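Thiol:disulfide interchange protein DsbA (Pseudomonas aeruginosa, PDB 4ZL8) probably forms disulfide bonds in other periplasmic proteins by transferring its own redox-active disulfide to them. Local coordinates at residues 80-84 and 124-129; 90-94 and 114-120. The protein carries 1 engineered substitution. Residue numbers count along the deposited sequence, not the author numbering.

Contact 1 (80-84 and 124-129). Engineered in segment 80-84: I82 (natural residue Glu).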
loop_
_atom_site.group_PDB
_atom_site.type_symbol
_atom_site.label_atom_id
_atom_site.label_comp_id
_atom_site.label_asym_id
_atom_site.label_seq_id
_atom_site.Cartn_x
_atom_site.Cartn_y
_atom_site.Cartn_z
ATOM N N THR A 80 0.273 -4.358 11.501
ATOM C CA THR A 80 0.216 -4.167 12.945
ATOM C C THR A 80 -0.019 -2.695 13.263
ATOM O O THR A 80 -0.866 -2.351 14.093
ATOM C CB THR A 80 1.494 -4.683 13.631
ATOM O OG1 THR A 80 1.568 -6.104 13.449
ATOM C CG2 THR A 80 1.480 -4.393 15.108
ATOM N N LEU A 81 0.722 -1.824 12.589
ATOM C CA LEU A 81 0.585 -0.391 12.813
ATOM C C LEU A 81 -0.793 0.114 12.386
ATOM O O LEU A 81 -1.386 0.962 13.051
ATOM C CB LEU A 81 1.692 0.364 12.077
ATOM C CG LEU A 81 3.112 0.087 12.549
ATOM C CD1 LEU A 81 4.120 0.674 11.590
ATOM C CD2 LEU A 81 3.314 0.595 13.946
ATOM N N ILE A 82 -1.302 -0.388 11.260
ATOM C CA ILE A 82 -2.683 -0.089 10.868
ATOM C C ILE A 82 -3.686 -0.499 11.949
ATOM O O ILE A 82 -4.552 0.283 12.338
ATOM C CB ILE A 82 -3.043 -0.784 9.535
ATOM C CG1 ILE A 82 -2.283 -0.150 8.375
ATOM C CG2 ILE A 82 -4.539 -0.723 9.285
ATOM C CD1 ILE A 82 -2.699 1.252 8.047
ATOM N N SER A 83 -3.555 -1.711 12.476
ATOM C CA SER A 83 -4.463 -2.188 13.512
ATOM C C SER A 83 -4.414 -1.294 14.742
ATOM O O SER A 83 -5.450 -1.010 15.379
ATOM C CB SER A 83 -4.072 -3.615 13.909
ATOM O OG SER A 83 -4.772 -4.068 15.057
ATOM N N MET A 84 -3.222 -0.839 15.087
ATOM C CA MET A 84 -3.041 0.038 16.240
ATOM C C MET A 84 -3.505 1.471 15.992
ATOM O O MET A 84 -3.587 2.255 16.933
ATOM C CB MET A 84 -1.582 0.076 16.660
ATOM C CG MET A 84 -1.100 -1.203 17.276
ATOM S SD MET A 84 0.626 -1.144 17.759
ATOM C CE MET A 84 0.555 -0.101 19.214
ATOM N N LYS A 124 1.931 -3.358 23.342
ATOM C CA LYS A 124 0.789 -3.476 22.437
ATOM C C LYS A 124 1.232 -3.800 21.009
ATOM O O LYS A 124 0.590 -4.592 20.318
ATOM C CB LYS A 124 -0.064 -2.205 22.454
ATOM C CG LYS A 124 -1.342 -2.305 21.636
ATOM C CD LYS A 124 -2.319 -3.272 22.257
ATOM C CE LYS A 124 -3.635 -3.338 21.494
ATOM N NZ LYS A 124 -4.597 -4.283 22.142
ATOM N N PHE A 125 2.341 -3.221 20.560
ATOM C CA PHE A 125 2.854 -3.574 19.251
ATOM C C PHE A 125 3.160 -5.075 19.179
ATOM O O PHE A 125 2.742 -5.748 18.243
ATOM C CB PHE A 125 4.119 -2.777 18.896
ATOM C CG PHE A 125 4.688 -3.175 17.567
ATOM C CD1 PHE A 125 4.202 -2.616 16.395
ATOM C CD2 PHE A 125 5.645 -4.163 17.472
ATOM C CE1 PHE A 125 4.694 -3.006 15.168
ATOM C CE2 PHE A 125 6.140 -4.557 16.231
ATOM C CZ PHE A 125 5.666 -3.984 15.093
ATOM N N LEU A 126 3.902 -5.590 20.146
ATOM C CA LEU A 126 4.280 -6.996 20.124
ATOM C C LEU A 126 3.054 -7.913 20.212
ATOM O O LEU A 126 2.977 -8.892 19.470
ATOM C CB LEU A 126 5.289 -7.287 21.232
ATOM C CG LEU A 126 6.658 -6.615 21.025
ATOM C CD1 LEU A 126 7.506 -6.791 22.244
ATOM C CD2 LEU A 126 7.374 -7.186 19.810
ATOM N N SER A 127 2.109 -7.625 21.105
ATOM C CA SER A 127 0.900 -8.438 21.238
ATOM C C SER A 127 0.093 -8.416 19.943
ATOM O O SER A 127 -0.429 -9.444 19.500
ATOM C CB SER A 127 0.040 -7.928 22.392
ATOM O OG SER A 127 -1.154 -8.686 22.528
ATOM N N THR A 128 -0.015 -7.241 19.330
ATOM C CA THR A 128 -0.758 -7.131 18.080
ATOM C C THR A 128 -0.024 -7.854 16.953
ATOM O O THR A 128 -0.612 -8.598 16.180
ATOM C CB THR A 128 -1.000 -5.644 17.698
ATOM O OG1 THR A 128 -1.695 -4.986 18.753
ATOM C CG2 THR A 128 -1.832 -5.539 16.430
ATOM N N TYR A 129 1.289 -7.668 16.867
ATOM C CA TYR A 129 2.068 -8.290 15.811
ATOM C C TYR A 129 1.878 -9.796 15.793
ATOM O O TYR A 129 1.778 -10.392 14.728
ATOM C CB TYR A 129 3.547 -7.929 15.994
ATOM C CG TYR A 129 4.488 -8.410 14.898
ATOM C CD1 TYR A 129 4.797 -7.589 13.827
ATOM C CD2 TYR A 129 5.083 -9.660 14.954
ATOM C CE1 TYR A 129 5.667 -8.000 12.839
ATOM C CE2 TYR A 129 5.960 -10.085 13.967
ATOM C CZ TYR A 129 6.228 -9.248 12.905
ATOM O OH TYR A 129 7.090 -9.661 11.912
HETATM O O HOH W 1 -3.884 -3.142 17.910
#
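Two threonines meet methyl to methyl where these helices cross. The axes of the short segments come within 9.5 Å at 114°. T80 and T128 both adopt the m rotamer. This turns each hydroxyl back to its own helix: T80 OG1 bonds to Q76 O, and T128 OG1 donates to K124 O at 2.8 Å. The methyls are left to pack. T80 CG2 lies 3.7 Å from T128 CG2 and 3.5 Å from F125 CD1. With chi1 at t, the F125 ring comes nearer the other helix, and L81 CD2 lies 4.0 Å from F125 CE1. M84 extends through a t chi2, then bends at a p chi3. M84 SD sits 3.6 Å from F125 CA, and M84 CE is 3.8 Å from K124 CG. One water bridges S83 OG (3.1 Å) and T128 OG1 (3.0 Å), donating to T128 OG1. The engineered I82 (Glu in nature) takes no part. M84 SD approaches the F125 ring obliquely, 5.4 Å from its centroid, a Met-aromatic contact within the helical domain that DsbA proteins insert into the thioredoxin fold.

Contact 2 (90-94 and 114-120)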
loop_
_atom_site.group_PDB
_atom_site.type_symbol
_atom_site.label_atom_id
_atom_site.label_comp_id
_atom_site.label_asym_id
_atom_site.label_seq_id
_atom_site.Cartn_x
_atom_site.Cartn_y
_atom_site.Cartn_z
ATOM N N VAL A 90 3.560 7.285 11.902
ATOM C CA VAL A 90 4.954 6.831 11.879
ATOM C C VAL A 90 5.413 6.400 10.477
ATOM O O VAL A 90 6.549 5.966 10.301
ATOM C CB VAL A 90 5.207 5.682 12.865
ATOM C CG1 VAL A 90 4.777 6.064 14.288
ATOM C CG2 VAL A 90 4.496 4.404 12.426
ATOM N N HIS A 91 4.539 6.572 9.490
ATOM C CA HIS A 91 4.798 6.093 8.127
ATOM C C HIS A 91 6.105 6.636 7.539
ATOM O O HIS A 91 6.963 5.858 7.090
ATOM C CB HIS A 91 3.615 6.484 7.236
ATOM C CG HIS A 91 3.781 6.094 5.802
ATOM N ND1 HIS A 91 3.545 4.821 5.341
ATOM C CD2 HIS A 91 4.136 6.828 4.723
ATOM C CE1 HIS A 91 3.775 4.780 4.038
ATOM N NE2 HIS A 91 4.131 5.982 3.642
ATOM N N ASN A 92 6.284 7.948 7.537
ATOM C CA ASN A 92 7.483 8.557 6.969
ATOM C C ASN A 92 8.701 8.086 7.759
ATOM O O ASN A 92 9.753 7.802 7.183
ATOM C CB ASN A 92 7.438 10.088 6.975
ATOM C CG ASN A 92 6.323 10.666 6.107
ATOM O OD1 ASN A 92 5.774 9.999 5.241
ATOM N ND2 ASN A 92 5.989 11.926 6.348
ATOM N N ALA A 93 8.569 8.003 9.078
ATOM C CA ALA A 93 9.687 7.592 9.921
ATOM C C ALA A 93 10.162 6.171 9.625
ATOM O O ALA A 93 11.365 5.904 9.691
ATOM C CB ALA A 93 9.315 7.733 11.400
ATOM N N VAL A 94 9.239 5.273 9.310
ATOM C CA VAL A 94 9.624 3.900 9.000
ATOM C C VAL A 94 10.404 3.884 7.695
ATOM O O VAL A 94 11.474 3.294 7.617
ATOM C CB VAL A 94 8.404 2.959 8.934
ATOM C CG1 VAL A 94 8.793 1.598 8.381
ATOM C CG2 VAL A 94 7.768 2.807 10.316
ATOM N N PHE A 114 12.504 0.411 17.887
ATOM C CA PHE A 114 12.500 1.596 17.043
ATOM C C PHE A 114 11.202 2.379 17.216
ATOM O O PHE A 114 11.222 3.607 17.384
ATOM C CB PHE A 114 12.663 1.221 15.568
ATOM C CG PHE A 114 12.347 2.356 14.634
ATOM C CD1 PHE A 114 13.200 3.424 14.526
ATOM C CD2 PHE A 114 11.171 2.378 13.913
ATOM C CE1 PHE A 114 12.887 4.488 13.702
ATOM C CE2 PHE A 114 10.868 3.447 13.087
ATOM C CZ PHE A 114 11.718 4.483 12.985
ATOM N N LEU A 115 10.083 1.683 17.136
ATOM C CA LEU A 115 8.777 2.327 17.145
ATOM C C LEU A 115 8.482 2.976 18.492
ATOM O O LEU A 115 7.785 3.984 18.548
ATOM C CB LEU A 115 7.702 1.328 16.747
ATOM C CG LEU A 115 7.763 0.868 15.288
ATOM C CD1 LEU A 115 6.901 -0.371 15.130
ATOM C CD2 LEU A 115 7.337 2.003 14.336
ATOM N N ALA A 116 9.039 2.441 19.580
ATOM C CA ALA A 116 8.903 3.062 20.890
ATOM C C ALA A 116 9.441 4.488 20.859
ATOM O O ALA A 116 8.903 5.399 21.504
ATOM C CB ALA A 116 9.631 2.233 21.966
ATOM N N GLY A 117 10.534 4.693 20.135
ATOM C CA GLY A 117 11.113 6.007 19.979
ATOM C C GLY A 117 10.192 6.989 19.277
ATOM O O GLY A 117 10.380 8.207 19.383
ATOM N N LYS A 118 9.217 6.440 18.562
ATOM C CA LYS A 118 8.239 7.239 17.831
ATOM C C LYS A 118 6.887 7.266 18.551
ATOM O O LYS A 118 5.888 7.715 17.982
ATOM C CB LYS A 118 8.086 6.699 16.406
ATOM C CG LYS A 118 9.401 6.632 15.630
ATOM C CD LYS A 118 10.071 7.980 15.509
ATOM C CE LYS A 118 11.417 7.892 14.781
ATOM N NZ LYS A 118 12.003 9.237 14.538
ATOM N N GLY A 119 6.862 6.802 19.800
ATOM C CA GLY A 119 5.668 6.886 20.643
ATOM C C GLY A 119 4.804 5.633 20.688
ATOM O O GLY A 119 3.835 5.595 21.452
ATOM N N VAL A 120 5.143 4.608 19.926
ATOM C CA VAL A 120 4.323 3.410 19.855
ATOM C C VAL A 120 4.549 2.499 21.061
ATOM O O VAL A 120 5.682 2.121 21.359
ATOM C CB VAL A 120 4.612 2.643 18.560
ATOM C CG1 VAL A 120 3.758 1.376 18.429
ATOM C CG2 VAL A 120 4.388 3.554 17.374
#
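V90 overlaps L115, K118 and V120 with its two methyl groups. V90 CG1 lies 4.0 Å from K118 CB and 4.0 Å from V120 CG2. V90 CG2 meets L115 CD2 at 4.2 Å. One turn further on, V94 joins the same apolar patch. V94 CG2 is 4.1 Å from L115 CD2 and 4.2 Å from F114 CE2, at the edge of the F114 ring. L115 thus touches two valines of helix 87-99 that are one turn apart. A93 faces the other segment as well. Its small side chain lets F114 and K118 come close: A93 CB is 4.3 Å from F114 CZ and 4.0 Å from K118 CE. The lysine contributes aliphatic carbons here, although the residue as a whole is exposed. F114 CZ is also 3.6 Å from A93 O.

The second segment closes helix 108-116 with a Schellman motif. G119 N bonds to A116 O at 3.0 Å, and V120 N bonds to L115 O at 3.0 Å. G119 is the C-prime residue, with a positive phi of 97°. The reversal places K118 and V120 alongside L115, so all three can reach V90. H91, on another face of helix 87-99, bonds to E87 and E44.

The two segments share 251 Å² of buried surface but no hydrogen bond or salt bridge. The backbone bonds serve each segment separately. Attraction between them therefore comes mainly from van der Waals and hydrophobic packing, and depends on the fit of the side chains.

Overall arrangement
Contacts 1 and 2 are adjoining contacts that share apolar packing in the helical domain. Their centres are 12 Å apart, and their side chains touch. L81 of contact 1 reaches both sides of contact 2: L81 CD1 is 3.8 Å from V90 CG2, and L81 CD2 is 3.9 Å from L115 CD1. L115 CD1 also meets F125 CE1 at 3.4 Å. Nearby, M84 CE lies 3.6 Å from V120 CG1. Four helices are tied together this way: 70-84, 87-99, 108-116 and 122-129. The redox-active C37-C40 disulfide belongs to neither contact. Y35, close before it in sequence, touches L81 and V94, and H91 bonds to E44 of helix 38-52.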